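Local coordinates for pyrrolidone-carboxylate peptidase (Deinococcus radiodurans R1, PDB 5Z48) that removes N-terminal pyroglutamyl groups from polypeptides as a cysteine exopeptidase of the C15 family, acting generally where the second residue is not proline, at the pyroglutamic acid site, the interface of chains A and B and the interface of chains A and C. Numbering follows the deposited sequence. Chains: chain A/B/C, Pyrrolidone-carboxylate peptidase.

Contact 1: the pyroglutamic acid site. Residues chain A 11, 14, 20, 22, 47, 72-73, 144-146, 171. With PCA (pyroglutamic acid), chain D.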
loop_
_atom_site.group_PDB
_atom_site.type_symbol
_atom_site.label_atom_id
_atom_site.label_comp_id
_atom_site.label_asym_id
_atom_site.label_seq_id
_atom_site.Cartn_x
_atom_site.Cartn_y
_atom_site.Cartn_z
ATOM N N PHE A 11 0.970 23.675 -10.288
ATOM C CA PHE A 11 2.205 23.328 -11.000
ATOM C C PHE A 11 1.893 22.744 -12.367
ATOM O O PHE A 11 0.845 22.120 -12.562
ATOM C CB PHE A 11 3.034 22.291 -10.213
ATOM C CG PHE A 11 3.926 22.879 -9.180
ATOM C CD1 PHE A 11 5.129 23.492 -9.559
ATOM C CD2 PHE A 11 3.585 22.797 -7.833
ATOM C CE1 PHE A 11 5.946 24.017 -8.612
ATOM C CE2 PHE A 11 4.411 23.309 -6.839
ATOM C CZ PHE A 11 5.616 23.917 -7.243
ATOM N N PHE A 14 4.754 17.149 -14.991
ATOM C CA PHE A 14 6.149 16.777 -14.794
ATOM C C PHE A 14 6.254 15.266 -14.815
ATOM O O PHE A 14 5.246 14.546 -14.743
ATOM C CB PHE A 14 6.686 17.347 -13.472
ATOM C CG PHE A 14 5.986 16.763 -12.272
ATOM C CD1 PHE A 14 4.705 17.205 -11.937
ATOM C CD2 PHE A 14 6.591 15.747 -11.537
ATOM C CE1 PHE A 14 4.016 16.643 -10.843
ATOM C CE2 PHE A 14 5.919 15.153 -10.465
ATOM C CZ PHE A 14 4.618 15.613 -10.129
ATOM N N ASN A 20 -1.586 17.979 -14.819
ATOM C CA ASN A 20 -1.379 18.235 -13.398
ATOM C C ASN A 20 -2.689 18.772 -12.839
ATOM O O ASN A 20 -3.124 19.874 -13.231
ATOM C CB ASN A 20 -0.218 19.194 -13.152
ATOM C CG ASN A 20 0.197 19.207 -11.707
ATOM O OD1 ASN A 20 -0.653 19.210 -10.821
ATOM N ND2 ASN A 20 1.495 19.219 -11.446
ATOM N N SER A 22 -3.374 20.130 -10.116
ATOM C CA SER A 22 -3.245 21.410 -9.426
ATOM C C SER A 22 -3.282 22.570 -10.408
ATOM O O SER A 22 -3.837 23.626 -10.101
ATOM C CB SER A 22 -1.966 21.427 -8.572
ATOM O OG SER A 22 -0.754 21.456 -9.342
ATOM N N VAL A 47 7.887 23.242 -12.730
ATOM C CA VAL A 47 8.448 22.234 -11.816
ATOM C C VAL A 47 9.965 22.259 -11.889
ATOM O O VAL A 47 10.615 21.348 -12.432
ATOM C CB VAL A 47 7.877 20.846 -12.119
ATOM C CG1 VAL A 47 8.321 19.821 -11.081
ATOM C CG2 VAL A 47 6.380 20.929 -12.124
ATOM N N GLY A 72 -0.393 21.276 -5.465
ATOM C CA GLY A 72 0.443 20.426 -6.310
ATOM C C GLY A 72 -0.080 19.007 -6.257
ATOM O O GLY A 72 -0.885 18.656 -5.387
ATOM N N LEU A 73 0.412 18.204 -7.196
ATOM C CA LEU A 73 0.041 16.787 -7.341
ATOM C C LEU A 73 0.853 15.926 -6.384
ATOM O O LEU A 73 2.073 16.064 -6.302
ATOM C CB LEU A 73 0.292 16.355 -8.782
ATOM C CG LEU A 73 0.202 14.841 -9.112
ATOM C CD1 LEU A 73 -1.217 14.295 -8.859
ATOM C CD2 LEU A 73 0.630 14.602 -10.566
ATOM N N TYR A 144 10.922 17.655 -2.829
ATOM C CA TYR A 144 10.944 17.993 -4.246
ATOM C C TYR A 144 10.450 19.429 -4.399
ATOM O O TYR A 144 10.659 20.251 -3.495
ATOM C CB TYR A 144 10.127 16.934 -5.029
ATOM C CG TYR A 144 10.194 16.878 -6.566
ATOM C CD1 TYR A 144 11.378 16.831 -7.278
ATOM C CD2 TYR A 144 9.038 16.784 -7.294
ATOM C CE1 TYR A 144 11.386 16.724 -8.691
ATOM C CE2 TYR A 144 9.022 16.685 -8.676
ATOM C CZ TYR A 144 10.191 16.645 -9.387
ATOM O OH TYR A 144 10.183 16.531 -10.749
ATOM N N VAL A 145 9.819 19.771 -5.521
ATOM C CA VAL A 145 9.596 21.206 -5.774
ATOM C C VAL A 145 8.407 21.756 -4.951
ATOM O O VAL A 145 8.382 22.953 -4.620
ATOM C CB VAL A 145 9.416 21.457 -7.295
ATOM C CG1 VAL A 145 9.404 22.993 -7.629
ATOM C CG2 VAL A 145 10.529 20.805 -8.134
ATOM N N CYS A 146 7.385 20.942 -4.662
ATOM C CA CYS A 146 6.281 21.409 -3.810
ATOM C C CYS A 146 6.769 21.811 -2.422
ATOM O O CYS A 146 6.417 22.885 -1.897
ATOM C CB CYS A 146 5.204 20.330 -3.704
ATOM S SG CYS A 146 4.291 20.042 -5.244
ATOM N N HIS A 171 -1.735 19.336 -1.195
ATOM C CA HIS A 171 -1.432 18.302 -2.181
ATOM C C HIS A 171 -2.717 17.595 -2.589
ATOM O O HIS A 171 -3.545 17.262 -1.742
ATOM C CB HIS A 171 -0.466 17.268 -1.588
ATOM C CG HIS A 171 0.979 17.458 -1.970
ATOM N ND1 HIS A 171 1.990 17.528 -1.031
ATOM C CD2 HIS A 171 1.585 17.551 -3.184
ATOM C CE1 HIS A 171 3.155 17.641 -1.649
ATOM N NE2 HIS A 171 2.945 17.641 -2.958
HETATM N N PCA D . 4.022 17.677 -7.404
HETATM C CA PCA D . 5.484 17.576 -7.219
HETATM C CB PCA D . 6.126 18.722 -8.017
HETATM C CG PCA D . 5.013 19.413 -8.823
HETATM C CD PCA D . 3.758 18.721 -8.323
HETATM O OE PCA D . 2.599 19.075 -8.691
HETATM C C PCA D . 5.828 17.571 -5.718
HETATM O O PCA D . 6.889 18.028 -5.282
HETATM O OXT PCA D . 5.009 17.132 -4.854
HETATM O O HOH W 1 7.982 18.123 -2.665
HETATM O O HOH W 2 4.672 14.202 -5.521
#
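The lactam oxygen OE of PCA is gripped by two N-H donors in the S1 pocket of this C15 cysteine peptidase. A:Leu73 N donates to PCA OE at 2.8 Å. A:Asn20 ND2 donates to PCA OE at 3.0 Å, nearly straight (173° at H) and in the plane of its amide. A:Asn20 CG lies anti to the backbone N (chi1 -167°). Its amide is held from behind: OD1 accepts from A:Ser22 N on a lone pair and from A:Ser22 OG above the carbonyl plane. This fixes which end of the amide faces the ligand. The lactam N of PCA donates back to A:Leu73 O at 2.8 Å, on a lone pair. A:Leu73 thus reads both the N-H and the C=O of the lactam through its backbone. The A:Phe14 ring stacks on the lactam ring of PCA, the two planes 29° apart. A:Phe11 meets the lactam ring of PCA edge-to-face, and both methyls of A:Val47 touch the CB–CG side of PCA. PCA is the released acyl product, and the protein buries nearly all of it. Its carboxylate sits at the catalytic residues. A:Cys146 N, at a helix start, donates to PCA O at 3.0 Å, which would favour negative charge there. A:His171 NE2 donates to PCA OXT at 2.8 Å, close to its ring plane. The nucleophile A:Cys146 SG sits beside the carboxylate, 3.4 Å from PCA CA.

Contact 2: the interface of chains A and B. Residues chain A 87, 89, 91, 104, 140, 143; chain B 84-85, 116, 122, 139.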
loop_
_atom_site.group_PDB
_atom_site.type_symbol
_atom_site.label_atom_id
_atom_site.label_comp_id
_atom_site.label_asym_id
_atom_site.label_seq_id
_atom_site.Cartn_x
_atom_site.Cartn_y
_atom_site.Cartn_z
ATOM N N VAL A 87 10.344 21.834 4.814
ATOM C CA VAL A 87 11.695 21.554 5.316
ATOM C C VAL A 87 12.731 22.204 4.398
ATOM O O VAL A 87 12.588 22.191 3.169
ATOM C CB VAL A 87 11.902 20.024 5.411
ATOM C CG1 VAL A 87 13.329 19.669 5.830
ATOM C CG2 VAL A 87 10.904 19.468 6.427
ATOM N N VAL A 89 15.389 21.635 2.804
ATOM C CA VAL A 89 16.304 20.746 2.088
ATOM C C VAL A 89 15.670 20.406 0.748
ATOM O O VAL A 89 14.450 20.224 0.658
ATOM C CB VAL A 89 16.609 19.452 2.879
ATOM C CG1 VAL A 89 17.557 18.510 2.092
ATOM C CG2 VAL A 89 17.230 19.785 4.262
ATOM N N ASP A 91 16.003 17.413 -1.963
ATOM C CA ASP A 91 16.523 16.081 -2.206
ATOM C C ASP A 91 15.545 15.402 -3.147
ATOM O O ASP A 91 14.412 15.084 -2.750
ATOM C CB ASP A 91 16.700 15.292 -0.918
ATOM C CG ASP A 91 17.461 14.038 -1.180
ATOM O OD1 ASP A 91 18.692 14.068 -1.212
ATOM O OD2 ASP A 91 16.819 13.003 -1.466
ATOM N N ASP A 104 20.463 16.223 -0.659
ATOM C CA ASP A 104 20.708 16.757 0.687
ATOM C C ASP A 104 21.115 18.233 0.655
ATOM O O ASP A 104 22.036 18.649 1.369
ATOM C CB ASP A 104 21.782 15.976 1.438
ATOM C CG ASP A 104 21.530 14.468 1.453
ATOM O OD1 ASP A 104 20.355 14.094 1.591
ATOM O OD2 ASP A 104 22.494 13.695 1.316
ATOM N N SER A 140 4.876 15.427 5.898
ATOM C CA SER A 140 5.987 15.633 4.972
ATOM C C SER A 140 5.444 15.889 3.588
ATOM O O SER A 140 4.628 15.108 3.086
ATOM C CB SER A 140 6.976 14.452 4.929
ATOM O OG SER A 140 7.929 14.635 3.842
ATOM N N LEU A 143 10.673 16.309 -0.470
ATOM C CA LEU A 143 11.744 17.310 -0.557
ATOM C C LEU A 143 11.983 17.715 -2.019
ATOM O O LEU A 143 13.066 18.150 -2.396
ATOM C CB LEU A 143 13.025 16.806 0.137
ATOM C CG LEU A 143 12.913 16.515 1.647
ATOM C CD1 LEU A 143 14.250 16.017 2.155
ATOM C CD2 LEU A 143 12.480 17.764 2.417
ATOM N N ARG B 84 15.340 12.205 8.825
ATOM C CA ARG B 84 16.086 13.411 8.507
ATOM C C ARG B 84 15.819 14.531 9.477
ATOM O O ARG B 84 16.691 15.385 9.666
ATOM C CB ARG B 84 15.754 13.859 7.074
ATOM C CG ARG B 84 16.672 15.010 6.604
ATOM C CD ARG B 84 16.284 15.557 5.207
ATOM N NE ARG B 84 16.395 14.546 4.150
ATOM C CZ ARG B 84 17.487 14.348 3.409
ATOM N NH1 ARG B 84 18.618 15.031 3.661
ATOM N NH2 ARG B 84 17.447 13.466 2.399
ATOM N N VAL B 85 14.607 14.605 10.032
ATOM C CA VAL B 85 14.173 15.827 10.720
ATOM C C VAL B 85 13.247 15.481 11.880
ATOM O O VAL B 85 12.343 14.643 11.769
ATOM C CB VAL B 85 13.540 16.809 9.710
ATOM C CG1 VAL B 85 12.338 16.169 9.035
ATOM C CG2 VAL B 85 13.195 18.125 10.380
ATOM N N LEU B 116 17.325 19.366 12.099
ATOM C CA LEU B 116 17.822 18.277 11.255
ATOM C C LEU B 116 18.688 17.320 12.071
ATOM O O LEU B 116 19.537 17.736 12.870
ATOM C CB LEU B 116 18.608 18.841 10.061
ATOM C CG LEU B 116 17.834 19.791 9.148
ATOM C CD1 LEU B 116 18.801 20.238 8.039
ATOM C CD2 LEU B 116 16.635 19.034 8.608
ATOM N N ARG B 122 24.319 9.500 4.740
ATOM C CA ARG B 122 24.726 8.734 3.557
ATOM C C ARG B 122 25.741 7.652 3.909
ATOM O O ARG B 122 25.685 6.553 3.331
ATOM C CB ARG B 122 25.266 9.649 2.455
ATOM C CG ARG B 122 24.225 10.632 1.898
ATOM C CD ARG B 122 23.095 9.972 1.104
ATOM N NE ARG B 122 21.983 10.923 0.870
ATOM C CZ ARG B 122 20.829 10.570 0.309
ATOM N NH1 ARG B 122 20.630 9.313 -0.098
ATOM N NH2 ARG B 122 19.842 11.440 0.193
ATOM N N ASN B 139 11.643 11.334 5.715
ATOM C CA ASN B 139 11.562 12.771 5.937
ATOM C C ASN B 139 10.419 13.161 6.863
ATOM O O ASN B 139 10.189 14.361 7.081
ATOM C CB ASN B 139 11.462 13.464 4.585
ATOM C CG ASN B 139 12.735 13.277 3.801
ATOM O OD1 ASN B 139 13.809 13.449 4.380
ATOM N ND2 ASN B 139 12.641 12.919 2.533
HETATM O O HOH W 3 15.166 12.156 1.198
HETATM O O HOH W 4 9.544 16.503 4.822
#
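A:Leu143 CD1 is the apolar centre of this patch in the two-fold A–B interface of the C15 peptidase homotetramer. The A:Leu143 CD1 methyl meets B:Asn139 CG at 3.5 Å and B:Arg84 CD at 3.7 Å, tip to tip with both side chains. A:Val89 CG2 crosses B:Leu116 CD1 obliquely at 4.1 Å. A:Val89 CG1 points at the guanidinium of B:Arg84. B:Arg84 starts out extended and bends at chi3 (-62°). B:Arg84 NE donates to B:Asn139 OD1 at 2.8 Å, on a lone pair and in the guanidinium plane. This bond within chain B fixes the guanidinium's rotation. NH1 and NH2 of B:Arg84 then grip A:Asp104 OD1 end-on, B:Arg84 NH1 at 2.9 Å from it. B:Arg122 binds the same carboxylate side-on. B:Arg122 NE donates to the syn lone pair of A:Asp104 OD2 at 2.9 Å, and B:Arg122 NH2 donates to A:Asp104 OD1 at 3.0 Å. OD1 therefore takes three N-H donors, and the two positive groups are likely to keep the carboxylate ionised. An alanine in place of A:Asp104 would remove this shared acceptor and would probably leave the two arginines less well neutralised and less firmly placed, with A:Asp91 still nearby. A:Asp91 OD1 takes A:Asp104 N on its anti lone pair at 2.8 Å, which positions A:Asp104. A:Asp91 also makes looser salt bridges to both arginines, with no hydrogen bond. At the rim, one water joins A:Asp91 OD2, B:Arg84 NH2 and B:Asn139 ND2; another links A:Ser140 OG to B:Asn139 O.

Contact 3: the interface of chains A and C. Residues chain A 176, 179-180, 188-191, 193; chain C 78-79, 133-134, 192, 196.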
loop_
_atom_site.group_PDB
_atom_site.type_symbol
_atom_site.label_atom_id
_atom_site.label_comp_id
_atom_site.label_asym_id
_atom_site.label_seq_id
_atom_site.Cartn_x
_atom_site.Cartn_y
_atom_site.Cartn_z
ATOM N N ALA A 176 -8.211 11.765 -13.294
ATOM C CA ALA A 176 -8.352 10.620 -14.194
ATOM C C ALA A 176 -7.236 10.591 -15.234
ATOM O O ALA A 176 -6.713 9.512 -15.568
ATOM C CB ALA A 176 -9.736 10.649 -14.866
ATOM N N ALA A 179 -4.136 9.113 -13.778
ATOM C CA ALA A 179 -4.279 7.679 -13.519
ATOM C C ALA A 179 -4.287 6.869 -14.808
ATOM O O ALA A 179 -3.784 5.735 -14.838
ATOM C CB ALA A 179 -5.577 7.435 -12.714
ATOM N N LEU A 180 -4.902 7.406 -15.877
ATOM C CA LEU A 180 -5.004 6.694 -17.156
ATOM C C LEU A 180 -3.663 6.499 -17.849
ATOM O O LEU A 180 -3.555 5.606 -18.684
ATOM C CB LEU A 180 -5.937 7.436 -18.119
ATOM C CG LEU A 180 -7.395 7.325 -17.702
ATOM C CD1 LEU A 180 -8.192 8.401 -18.437
ATOM C CD2 LEU A 180 -7.916 5.907 -18.029
ATOM N N PRO A 188 -1.882 0.531 -9.932
ATOM C CA PRO A 188 -2.844 1.597 -10.210
ATOM C C PRO A 188 -2.821 2.676 -9.142
ATOM O O PRO A 188 -2.606 2.400 -7.955
ATOM C CB PRO A 188 -4.191 0.867 -10.214
ATOM C CG PRO A 188 -3.964 -0.339 -9.363
ATOM C CD PRO A 188 -2.539 -0.759 -9.649
ATOM N N LEU A 189 -3.123 3.932 -9.570
ATOM C CA LEU A 189 -3.143 5.064 -8.667
ATOM C C LEU A 189 -4.544 5.294 -8.115
ATOM O O LEU A 189 -5.521 5.292 -8.883
ATOM C CB LEU A 189 -2.714 6.350 -9.393
ATOM C CG LEU A 189 -1.244 6.427 -9.812
ATOM C CD1 LEU A 189 -1.066 7.718 -10.591
ATOM C CD2 LEU A 189 -0.314 6.355 -8.558
ATOM N N PRO A 190 -4.677 5.574 -6.826
ATOM C CA PRO A 190 -5.868 6.291 -6.364
ATOM C C PRO A 190 -6.015 7.568 -7.181
ATOM O O PRO A 190 -5.030 8.199 -7.574
ATOM C CB PRO A 190 -5.574 6.588 -4.884
ATOM C CG PRO A 190 -4.536 5.587 -4.467
ATOM C CD PRO A 190 -3.684 5.396 -5.746
ATOM N N TYR A 191 -7.257 7.960 -7.437
ATOM C CA TYR A 191 -7.508 9.183 -8.185
ATOM C C TYR A 191 -8.847 9.788 -7.783
ATOM O O TYR A 191 -9.664 9.166 -7.101
ATOM C CB TYR A 191 -7.479 8.913 -9.704
ATOM C CG TYR A 191 -8.750 8.304 -10.260
ATOM C CD1 TYR A 191 -9.022 6.941 -10.106
ATOM C CD2 TYR A 191 -9.666 9.095 -10.925
ATOM C CE1 TYR A 191 -10.228 6.389 -10.577
ATOM C CE2 TYR A 191 -10.864 8.556 -11.405
ATOM C CZ TYR A 191 -11.130 7.212 -11.248
ATOM O OH TYR A 191 -12.320 6.704 -11.716
ATOM N N PRO A 193 -11.941 12.429 -9.739
ATOM C CA PRO A 193 -12.282 13.285 -10.878
ATOM C C PRO A 193 -11.831 14.713 -10.620
ATOM O O PRO A 193 -11.865 15.198 -9.474
ATOM C CB PRO A 193 -13.810 13.195 -10.959
ATOM C CG PRO A 193 -14.115 11.815 -10.326
ATOM C CD PRO A 193 -13.119 11.752 -9.195
ATOM N N PRO C 78 -8.579 1.235 -5.575
ATOM C CA PRO C 78 -8.602 2.626 -6.091
ATOM C C PRO C 78 -9.479 2.840 -7.316
ATOM O O PRO C 78 -9.915 3.981 -7.547
ATOM C CB PRO C 78 -7.122 2.899 -6.444
ATOM C CG PRO C 78 -6.572 1.499 -6.777
ATOM C CD PRO C 78 -7.257 0.600 -5.742
ATOM N N GLN C 79 -9.788 1.787 -8.083
ATOM C CA GLN C 79 -10.423 1.935 -9.389
ATOM C C GLN C 79 -11.451 0.825 -9.539
ATOM O O GLN C 79 -11.320 -0.251 -8.933
ATOM C CB GLN C 79 -9.386 1.887 -10.551
ATOM C CG GLN C 79 -8.292 2.959 -10.399
ATOM C CD GLN C 79 -7.180 2.875 -11.429
ATOM O OE1 GLN C 79 -7.212 1.991 -12.291
ATOM N NE2 GLN C 79 -6.210 3.824 -11.374
ATOM N N ILE C 133 -12.323 6.684 -17.664
ATOM C CA ILE C 133 -12.452 5.978 -16.382
ATOM C C ILE C 133 -11.331 4.950 -16.289
ATOM O O ILE C 133 -11.318 3.984 -17.074
ATOM C CB ILE C 133 -13.830 5.306 -16.235
ATOM C CG1 ILE C 133 -14.915 6.390 -16.243
ATOM C CG2 ILE C 133 -13.925 4.501 -14.924
ATOM C CD1 ILE C 133 -16.317 5.800 -16.409
ATOM N N PRO C 134 -10.397 5.098 -15.334
ATOM C CA PRO C 134 -9.400 4.044 -15.060
ATOM C C PRO C 134 -10.059 2.789 -14.511
ATOM O O PRO C 134 -11.001 2.867 -13.724
ATOM C CB PRO C 134 -8.512 4.674 -13.978
ATOM C CG PRO C 134 -8.824 6.101 -13.905
ATOM C CD PRO C 134 -10.248 6.278 -14.460
ATOM N N LEU C 192 -14.026 7.349 -4.614
ATOM C CA LEU C 192 -14.496 8.092 -5.785
ATOM C C LEU C 192 -15.823 8.728 -5.418
ATOM O O LEU C 192 -16.597 8.123 -4.675
ATOM C CB LEU C 192 -14.716 7.190 -7.013
ATOM C CG LEU C 192 -13.422 6.595 -7.496
ATOM C CD1 LEU C 192 -13.776 5.575 -8.565
ATOM C CD2 LEU C 192 -12.507 7.675 -8.035
ATOM N N GLU C 196 -19.110 9.409 -10.051
ATOM C CA GLU C 196 -18.125 8.691 -10.870
ATOM C C GLU C 196 -18.371 7.186 -10.851
ATOM O O GLU C 196 -18.272 6.523 -11.887
ATOM C CB GLU C 196 -16.729 9.050 -10.355
ATOM C CG GLU C 196 -15.567 8.233 -11.013
ATOM C CD GLU C 196 -15.175 8.710 -12.398
ATOM O OE1 GLU C 196 -15.903 9.557 -12.999
ATOM O OE2 GLU C 196 -14.071 8.324 -12.894
HETATM O O HOH W 5 -12.217 3.782 -11.538
HETATM O O HOH W 6 -9.281 6.259 -6.132
HETATM O O HOH W 7 -3.604 4.047 -12.540
#
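The proline-rich loop 188-193, before helix 194-211, carries most of chain A's side of this patch of the two-fold A–C interface in the C15 peptidase homotetramer. A:Tyr191 is the central side chain, wedged between C:Leu192 and C:Pro134. CG takes the crowded position between backbone N and carbonyl carbon (chi1 80°), and the ring is clamped on both faces. C:Leu192 CD2 lies over one face, 3.5 Å from A:Tyr191 CZ. C:Pro134 CG lies over the other, 3.7 Å from A:Tyr191 CZ. Both make CH-pi contacts, offset toward the rim. At the ring edge, A:Tyr191 OH donates to C:Glu196 OE2 at 2.7 Å, on the anti lone pair. The ring and carboxylate planes stand 72° apart. A water 2.9 Å from A:Tyr191 OH links it to C:Pro134 O. C:Glu196 bends at chi2 (78°), and its CB packs on A:Pro193 CG. C:Gln79 is extended beyond CG and brings its amide to the loop. C:Gln79 NE2 donates to A:Leu189 O at 3.0 Å, on a lone pair. A water joins this NE2 to A:Ala179 O and A:Leu189 N. A:Pro188 CB packs against the amide of C:Gln79. C:Pro78 CB meets A:Pro190 CA at 3.6 Å. C:Pro134 CG also touches A:Ala179 CB of helix 176-181, 3.7 Å away.

Contact 1 lies within one subunit, between the two interfaces. The centres of the C-alpha atoms of contacts 1 and 2 are about 18 Å apart. Those of contacts 1 and 3 are also about 18 Å apart. The C-alpha centres of contacts 2 and 3 are about 30 Å apart, on separate surfaces of chain A. Together the two symmetric interfaces can build the homotetramer. A:Leu143 of contact 2 directly precedes A:Tyr144 of contact 1, and the centre of contact 2 is about 12 Å from A:Cys146. Contact 3 shares no residue with contact 1; the structure alone does not show an effect on catalysis.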